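Local atomic coordinates of electron transfer flavoprotein, beta subunit (Thermotoga maritima, PDB entry 7KOE), a protein that binds FAD and probably transfers electrons as the beta subunit of an electron transfer flavoprotein assembly. Residues I123-L128 and K188-L193; V160-I165 and M172-R177. All coordinates share one frame; numbering follows the deposited sequence.

Interaction 1: I123-L128 and K188-L193; sequences IGKIDL and KLPAVL
The apolar end of this contact is built round Leu128, whose CG stands anti to the backbone N (chi1 -165°) and brings CD1 in among three residues of 188-193. CD1 lies 3.8 Å from Leu193 CG, the two leucines crossing obliquely, and 4.0 Å from the Ala191 CB methyl. On a further flank it meets Leu189 CD2 at 4.2 Å. The backbone link is slight by comparison: Ala191 N gives a weak hydrogen bond of 3.4 Å to Asp127 O, an oxygen that also faces the CA-H of Pro190. Pro190, after a cis peptide, sets its ring CB 3.3 Å from Ile126 O. Towards solvent the packing thins to Lys125, which crosses the proline ring at about a right angle with CE 3.7 Å from Pro190 CG. The lysine chain then bends at its last torsion, and NZ hydrogen-bonds Tyr153 OH; Asp127 OD1 likewise turns to a salt bridge with Lys170. Leu128 and Ala191 form a parallel bridge where the loop after helix 105-119 enters strand 128-132, which lies between strands 13-22 and 191-195, while Met172 of strand 171-177 packs on Leu128, Leu189 and Leu193.

Interaction 2: V160-I165 and M172-R177; sequences VRIEEI and MVIVRR
Strands 154-162 and 171-177 form a beta hairpin, their segments nearly antiparallel at 174° and 4.7 Å between axes. Met172 comes first in 172-177, with CB against Ile165 CD1 at 3.5 Å. Its SD lies beside Ile162 CD1, and Leu193 and Leu189 also pack on Met172. Val173 is gripped through both backbone polar atoms: its N donates to Glu164 O, and its O accepts from Glu163 N, which lies nearly along the C=O axis, 2.9 Å away. Its CG1 touches Glu163 CG at 3.4 Å, while CG2 runs alongside Glu164, whose OE2 makes a salt bridge to Arg186. Ile174 sits in a non-hydrogen-bonded pair with Ile162, CG2 against the isoleucine CD1 at 3.8 Å, and both isoleucines pack on Leu193. Val175 N donates to Arg161 O through a bent bond, and its side chain lies beside that of Arg161, pointing the same way. The bent Glu163 chain reaches over to place OE2 beside Val175 CG2, and the same oxygen lies at the edge of the Arg161 guanidinium in a long ion pair, 3.9 Å from NE. An alanine here would remove the Glu163 contacts with Val173 and Val175 and the long ion pair, and would probably loosen the packing beside Val175 and the hold on Arg161. Arg176 points its CB away from 160-165, and its NH2 forms a salt bridge with Glu107 of the partner electron transfer flavoprotein chain. At Arg177, CB meets Val160 CG2 obliquely at 3.7 Å, and NH1 hydrogen-bonds Asn208 OD1 of that partner chain.

In the fold
Interaction 2 is nested within the loop that interaction 1 closes; their centres are about 15 Å apart and both reach the same sheet, where strand 191-195 runs parallel to strand 154-162. The two share an apolar seam centred on Leu193: its CD2 packs 3.7 Å from Ile174 CG2, and its CD1 lies 3.9 Å from Ile162 CD1. Met172 CE extends the seam, 3.9 Å from Leu189 CD2. In interaction 1 the side chain of Leu193 is about 10 Å from bound FAD and about 8 Å from FAD-binding Gly132. In interaction 2 the side chain of Val160 is about 12 Å from Gly132, and this contact also meets the partner chain.

Interaction 1: I123-L128 and K188-L193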
ATOM      1  N   ILE A 123      -8.627 -32.578  48.035  1.00 40.79           N
ATOM      2  CA  ILE A 123      -9.935 -32.970  48.527  1.00 40.79           C
ATOM      3  C   ILE A 123     -10.072 -34.476  48.722  1.00 40.79           C
ATOM      4  O   ILE A 123     -10.865 -34.906  49.568  1.00 40.79           O
ATOM      5  CB  ILE A 123     -11.047 -32.440  47.599  1.00 40.79           C
ATOM      6  CG1 ILE A 123     -10.719 -32.741  46.139  1.00 40.79           C
ATOM      7  CG2 ILE A 123     -11.238 -30.953  47.799  1.00 40.79           C
ATOM      8  CD1 ILE A 123     -11.825 -32.367  45.187  1.00 40.79           C
ATOM      9  N   GLY A 124      -9.334 -35.287  47.978  1.00 43.01           N
ATOM     10  CA  GLY A 124      -9.436 -36.726  48.050  1.00 43.01           C
ATOM     11  C   GLY A 124      -9.564 -37.310  46.669  1.00 43.01           C
ATOM     12  O   GLY A 124      -9.435 -36.614  45.659  1.00 43.01           O
ATOM     13  N   LYS A 125      -9.827 -38.614  46.611  1.00 43.75           N
ATOM     14  CA  LYS A 125      -9.939 -39.287  45.325  1.00 43.75           C
ATOM     15  C   LYS A 125     -11.237 -38.884  44.641  1.00 43.75           C
ATOM     16  O   LYS A 125     -12.296 -38.835  45.274  1.00 43.75           O
ATOM     17  CB  LYS A 125      -9.874 -40.803  45.498  1.00 43.75           C
ATOM     18  CG  LYS A 125      -9.832 -41.557  44.178  1.00 43.75           C
ATOM     19  CD  LYS A 125      -9.629 -43.045  44.371  1.00 43.75           C
ATOM     20  CE  LYS A 125      -9.697 -43.776  43.041  1.00 43.75           C
ATOM     21  NZ  LYS A 125      -8.575 -43.395  42.139  1.00 43.75           N
ATOM     22  N   ILE A 126     -11.146 -38.576  43.353  1.00 37.90           N
ATOM     23  CA  ILE A 126     -12.261 -37.995  42.615  1.00 37.90           C
ATOM     24  C   ILE A 126     -13.283 -39.081  42.308  1.00 37.90           C
ATOM     25  O   ILE A 126     -12.971 -40.070  41.640  1.00 37.90           O
ATOM     26  CB  ILE A 126     -11.770 -37.320  41.329  1.00 37.90           C
ATOM     27  CG1 ILE A 126     -10.811 -36.175  41.653  1.00 37.90           C
ATOM     28  CG2 ILE A 126     -12.928 -36.808  40.536  1.00 37.90           C
ATOM     29  CD1 ILE A 126     -11.276 -35.236  42.747  1.00 37.90           C
ATOM     30  N   ASP A 127     -14.509 -38.890  42.789  1.00 38.04           N
ATOM     31  CA  ASP A 127     -15.568 -39.870  42.606  1.00 38.04           C
ATOM     32  C   ASP A 127     -16.228 -39.795  41.241  1.00 38.04           C
ATOM     33  O   ASP A 127     -16.872 -40.766  40.834  1.00 38.04           O
ATOM     34  CB  ASP A 127     -16.645 -39.689  43.677  1.00 38.04           C
ATOM     35  CG  ASP A 127     -16.163 -40.071  45.056  1.00 38.04           C
ATOM     36  OD1 ASP A 127     -17.014 -40.293  45.942  1.00 38.04           O
ATOM     37  OD2 ASP A 127     -14.935 -40.150  45.254  1.00 38.04           O
ATOM     38  N   LEU A 128     -16.093 -38.679  40.529  1.00 29.66           N
ATOM     39  CA  LEU A 128     -16.790 -38.498  39.263  1.00 29.66           C
ATOM     40  C   LEU A 128     -16.105 -37.397  38.476  1.00 29.66           C
ATOM     41  O   LEU A 128     -15.825 -36.332  39.023  1.00 29.66           O
ATOM     42  CB  LEU A 128     -18.261 -38.144  39.491  1.00 29.66           C
ATOM     43  CG  LEU A 128     -19.214 -38.267  38.308  1.00 29.66           C
ATOM     44  CD1 LEU A 128     -18.953 -39.532  37.528  1.00 29.66           C
ATOM     45  CD2 LEU A 128     -20.636 -38.249  38.803  1.00 29.66           C
ATOM     46  N   LYS A 188     -19.635 -47.922  37.812  1.00 52.93           N
ATOM     47  CA  LYS A 188     -19.034 -48.086  39.126  1.00 52.93           C
ATOM     48  C   LYS A 188     -18.162 -46.873  39.409  1.00 52.93           C
ATOM     49  O   LYS A 188     -17.195 -46.622  38.684  1.00 52.93           O
ATOM     50  CB  LYS A 188     -18.214 -49.372  39.198  1.00 52.93           C
ATOM     51  CG  LYS A 188     -17.545 -49.608  40.541  1.00 52.93           C
ATOM     52  CD  LYS A 188     -18.566 -49.888  41.627  1.00 52.93           C
ATOM     53  CE  LYS A 188     -17.899 -50.039  42.980  1.00 52.93           C
ATOM     54  NZ  LYS A 188     -16.996 -51.221  43.024  1.00 52.93           N
ATOM     55  N   LEU A 189     -18.514 -46.119  40.446  1.00 48.33           N
ATOM     56  CA  LEU A 189     -17.709 -44.970  40.825  1.00 48.33           C
ATOM     57  C   LEU A 189     -16.388 -45.442  41.433  1.00 48.33           C
ATOM     58  O   LEU A 189     -16.370 -46.412  42.195  1.00 48.33           O
ATOM     59  CB  LEU A 189     -18.458 -44.082  41.816  1.00 48.33           C
ATOM     60  CG  LEU A 189     -19.741 -43.408  41.324  1.00 48.33           C
ATOM     61  CD1 LEU A 189     -20.140 -42.296  42.276  1.00 48.33           C
ATOM     62  CD2 LEU A 189     -19.596 -42.874  39.909  1.00 48.33           C
ATOM     63  N   PRO A 190     -15.263 -44.779  41.123  1.00 41.86           N
ATOM     64  CA  PRO A 190     -15.051 -43.551  40.348  1.00 41.86           C
ATOM     65  C   PRO A 190     -15.191 -43.713  38.841  1.00 41.86           C
ATOM     66  O   PRO A 190     -14.582 -44.603  38.258  1.00 41.86           O
ATOM     67  CB  PRO A 190     -13.612 -43.168  40.695  1.00 41.86           C
ATOM     68  CG  PRO A 190     -13.223 -44.031  41.845  1.00 41.86           C
ATOM     69  CD  PRO A 190     -13.996 -45.276  41.671  1.00 41.86           C
ATOM     70  N   ALA A 191     -15.997 -42.850  38.231  1.00 34.77           N
ATOM     71  CA  ALA A 191     -16.307 -42.926  36.815  1.00 34.77           C
ATOM     72  C   ALA A 191     -15.984 -41.602  36.145  1.00 34.77           C
ATOM     73  O   ALA A 191     -15.829 -40.573  36.799  1.00 34.77           O
ATOM     74  CB  ALA A 191     -17.777 -43.275  36.584  1.00 34.77           C
ATOM     75  N   VAL A 192     -15.881 -41.643  34.824  1.00 27.81           N
ATOM     76  CA  VAL A 192     -15.664 -40.453  34.014  1.00 27.81           C
ATOM     77  C   VAL A 192     -16.853 -40.349  33.072  1.00 27.81           C
ATOM     78  O   VAL A 192     -16.949 -41.090  32.088  1.00 27.81           O
ATOM     79  CB  VAL A 192     -14.341 -40.500  33.246  1.00 27.81           C
ATOM     80  CG1 VAL A 192     -14.223 -39.314  32.306  1.00 27.81           C
ATOM     81  CG2 VAL A 192     -13.186 -40.508  34.214  1.00 27.81           C
ATOM     82  N   LEU A 193     -17.776 -39.449  33.377  1.00 25.94           N
ATOM     83  CA  LEU A 193     -18.921 -39.258  32.510  1.00 25.94           C
ATOM     84  C   LEU A 193     -18.552 -38.362  31.336  1.00 25.94           C
ATOM     85  O   LEU A 193     -17.483 -37.754  31.290  1.00 25.94           O
ATOM     86  CB  LEU A 193     -20.091 -38.666  33.285  1.00 25.94           C
ATOM     87  CG  LEU A 193     -20.796 -39.621  34.241  1.00 25.94           C
ATOM     88  CD1 LEU A 193     -21.999 -38.968  34.874  1.00 25.94           C
ATOM     89  CD2 LEU A 193     -21.218 -40.828  33.484  1.00 25.94           C
TER

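Interaction 2: V160-I165 and M172-R177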
ATOM      1  N   VAL A 160     -27.315 -39.355  28.403  1.00 32.40           N
ATOM      2  CA  VAL A 160     -28.553 -38.637  28.161  1.00 32.40           C
ATOM      3  C   VAL A 160     -29.412 -38.527  29.419  1.00 32.40           C
ATOM      4  O   VAL A 160     -30.097 -37.515  29.602  1.00 32.40           O
ATOM      5  CB  VAL A 160     -29.340 -39.297  27.009  1.00 32.40           C
ATOM      6  CG1 VAL A 160     -30.494 -38.428  26.542  1.00 32.40           C
ATOM      7  CG2 VAL A 160     -28.424 -39.547  25.854  1.00 32.40           C
ATOM      8  N   ARG A 161     -29.374 -39.515  30.306  1.00 37.75           N
ATOM      9  CA  ARG A 161     -30.126 -39.439  31.546  1.00 37.75           C
ATOM     10  C   ARG A 161     -29.260 -39.919  32.696  1.00 37.75           C
ATOM     11  O   ARG A 161     -28.274 -40.631  32.507  1.00 37.75           O
ATOM     12  CB  ARG A 161     -31.414 -40.263  31.479  1.00 37.75           C
ATOM     13  CG  ARG A 161     -32.635 -39.471  31.077  1.00 37.75           C
ATOM     14  CD  ARG A 161     -33.893 -40.300  31.241  1.00 37.75           C
ATOM     15  NE  ARG A 161     -33.896 -41.459  30.357  1.00 37.75           N
ATOM     16  CZ  ARG A 161     -34.334 -41.440  29.104  1.00 37.75           C
ATOM     17  NH1 ARG A 161     -34.807 -40.317  28.582  1.00 37.75           N
ATOM     18  NH2 ARG A 161     -34.299 -42.543  28.370  1.00 37.75           N
ATOM     19  N   ILE A 162     -29.642 -39.508  33.899  1.00 39.23           N
ATOM     20  CA  ILE A 162     -29.022 -39.953  35.140  1.00 39.23           C
ATOM     21  C   ILE A 162     -30.156 -40.464  36.015  1.00 39.23           C
ATOM     22  O   ILE A 162     -31.078 -39.706  36.343  1.00 39.23           O
ATOM     23  CB  ILE A 162     -28.250 -38.828  35.840  1.00 39.23           C
ATOM     24  CG1 ILE A 162     -27.081 -38.334  34.984  1.00 39.23           C
ATOM     25  CG2 ILE A 162     -27.762 -39.299  37.185  1.00 39.23           C
ATOM     26  CD1 ILE A 162     -25.897 -39.264  34.939  1.00 39.23           C
ATOM     27  N   GLU A 163     -30.135 -41.766  36.306  1.00 51.95           N
ATOM     28  CA  GLU A 163     -31.217 -42.398  37.106  1.00 51.95           C
ATOM     29  C   GLU A 163     -30.826 -42.416  38.585  1.00 51.95           C
ATOM     30  O   GLU A 163     -31.032 -41.394  39.264  1.00 51.95           O
ATOM     31  CB  GLU A 163     -31.489 -43.813  36.598  1.00 51.95           C
ATOM     32  CG  GLU A 163     -31.279 -43.965  35.105  1.00 51.95           C
ATOM     33  CD  GLU A 163     -32.257 -43.171  34.257  1.00 51.95           C
ATOM     34  OE1 GLU A 163     -32.406 -41.961  34.512  1.00 51.95           O
ATOM     35  OE2 GLU A 163     -32.867 -43.765  33.348  1.00 51.95           O
ATOM     36  N   GLU A 164     -30.288 -43.545  39.052  1.00 61.37           N
ATOM     37  CA  GLU A 164     -29.890 -43.687  40.475  1.00 61.37           C
ATOM     38  C   GLU A 164     -28.405 -43.345  40.629  1.00 61.37           C
ATOM     39  O   GLU A 164     -27.567 -44.112  40.123  1.00 61.37           O
ATOM     40  CB  GLU A 164     -30.171 -45.109  40.963  1.00 61.37           C
ATOM     41  CG  GLU A 164     -31.101 -45.888  40.049  1.00 61.37           C
ATOM     42  CD  GLU A 164     -31.386 -47.311  40.499  1.00 61.37           C
ATOM     43  OE1 GLU A 164     -32.389 -47.514  41.211  1.00 61.37           O
ATOM     44  OE2 GLU A 164     -30.603 -48.212  40.137  1.00 61.37           O
ATOM     45  N   ILE A 165     -28.105 -42.227  41.295  1.00 60.78           N
ATOM     46  CA  ILE A 165     -26.692 -41.819  41.547  1.00 60.78           C
ATOM     47  C   ILE A 165     -26.353 -42.226  42.985  1.00 60.78           C
ATOM     48  O   ILE A 165     -25.919 -41.355  43.761  1.00 60.78           O
ATOM     49  CB  ILE A 165     -26.501 -40.308  41.302  1.00 60.78           C
ATOM     50  CG1 ILE A 165     -25.095 -39.835  41.682  1.00 60.78           C
ATOM     51  CG2 ILE A 165     -27.580 -39.506  42.010  1.00 60.78           C
ATOM     52  CD1 ILE A 165     -24.084 -40.947  41.816  1.00 60.78           C
ATOM     53  N   MET A 172     -23.495 -45.544  39.935  1.00 55.39           N
ATOM     54  CA  MET A 172     -24.689 -44.832  39.411  1.00 55.39           C
ATOM     55  C   MET A 172     -25.083 -45.366  38.031  1.00 55.39           C
ATOM     56  O   MET A 172     -24.203 -45.858  37.305  1.00 55.39           O
ATOM     57  CB  MET A 172     -24.432 -43.325  39.330  1.00 55.39           C
ATOM     58  CG  MET A 172     -24.737 -42.730  37.974  1.00 55.39           C
ATOM     59  SD  MET A 172     -23.696 -41.294  37.628  1.00 55.39           S
ATOM     60  CE  MET A 172     -22.179 -42.108  37.131  1.00 55.39           C
ATOM     61  N   VAL A 173     -26.372 -45.240  37.711  1.00 48.71           N
ATOM     62  CA  VAL A 173     -26.992 -45.680  36.467  1.00 48.71           C
ATOM     63  C   VAL A 173     -27.164 -44.480  35.548  1.00 48.71           C
ATOM     64  O   VAL A 173     -27.865 -43.519  35.883  1.00 48.71           O
ATOM     65  CB  VAL A 173     -28.328 -46.395  36.713  1.00 48.71           C
ATOM     66  CG1 VAL A 173     -29.089 -46.564  35.413  1.00 48.71           C
ATOM     67  CG2 VAL A 173     -28.066 -47.754  37.303  1.00 48.71           C
ATOM     68  N   ILE A 174     -26.514 -44.545  34.394  1.00 39.92           N
ATOM     69  CA  ILE A 174     -26.652 -43.552  33.346  1.00 39.92           C
ATOM     70  C   ILE A 174     -27.451 -44.180  32.214  1.00 39.92           C
ATOM     71  O   ILE A 174     -27.797 -45.356  32.252  1.00 39.92           O
ATOM     72  CB  ILE A 174     -25.286 -43.058  32.849  1.00 39.92           C
ATOM     73  CG1 ILE A 174     -24.596 -44.167  32.060  1.00 39.92           C
ATOM     74  CG2 ILE A 174     -24.429 -42.663  34.019  1.00 39.92           C
ATOM     75  CD1 ILE A 174     -23.557 -43.682  31.099  1.00 39.92           C
ATOM     76  N   VAL A 175     -27.772 -43.373  31.206  1.00 34.78           N
ATOM     77  CA  VAL A 175     -28.383 -43.858  29.968  1.00 34.78           C
ATOM     78  C   VAL A 175     -27.503 -43.342  28.833  1.00 34.78           C
ATOM     79  O   VAL A 175     -27.660 -42.212  28.363  1.00 34.78           O
ATOM     80  CB  VAL A 175     -29.839 -43.409  29.803  1.00 34.78           C
ATOM     81  CG1 VAL A 175     -30.416 -43.935  28.518  1.00 34.78           C
ATOM     82  CG2 VAL A 175     -30.682 -43.908  30.950  1.00 34.78           C
ATOM     83  N   ARG A 176     -26.550 -44.162  28.404  1.00 41.57           N
ATOM     84  CA  ARG A 176     -25.652 -43.800  27.318  1.00 41.57           C
ATOM     85  C   ARG A 176     -26.367 -43.935  25.983  1.00 41.57           C
ATOM     86  O   ARG A 176     -27.073 -44.914  25.743  1.00 41.57           O
ATOM     87  CB  ARG A 176     -24.409 -44.694  27.351  1.00 41.57           C
ATOM     88  CG  ARG A 176     -23.793 -45.009  25.989  1.00 41.57           C
ATOM     89  CD  ARG A 176     -22.873 -46.199  26.031  1.00 41.57           C
ATOM     90  NE  ARG A 176     -21.627 -45.914  26.725  1.00 41.57           N
ATOM     91  CZ  ARG A 176     -20.731 -46.840  27.040  1.00 41.57           C
ATOM     92  NH1 ARG A 176     -20.952 -48.108  26.723  1.00 41.57           N
ATOM     93  NH2 ARG A 176     -19.617 -46.503  27.673  1.00 41.57           N
ATOM     94  N   ARG A 177     -26.195 -42.945  25.115  1.00 43.77           N
ATOM     95  CA  ARG A 177     -26.701 -43.031  23.753  1.00 43.77           C
ATOM     96  C   ARG A 177     -25.675 -43.710  22.858  1.00 43.77           C
ATOM     97  O   ARG A 177     -24.505 -43.319  22.838  1.00 43.77           O
ATOM     98  CB  ARG A 177     -27.021 -41.644  23.204  1.00 43.77           C
ATOM     99  CG  ARG A 177     -27.266 -41.610  21.714  1.00 43.77           C
ATOM    100  CD  ARG A 177     -27.376 -40.196  21.225  1.00 43.77           C
ATOM    101  NE  ARG A 177     -28.675 -39.615  21.532  1.00 43.77           N
ATOM    102  CZ  ARG A 177     -29.707 -39.623  20.698  1.00 43.77           C
ATOM    103  NH1 ARG A 177     -29.591 -40.192  19.508  1.00 43.77           N
ATOM    104  NH2 ARG A 177     -30.856 -39.070  21.057  1.00 43.77           N
TER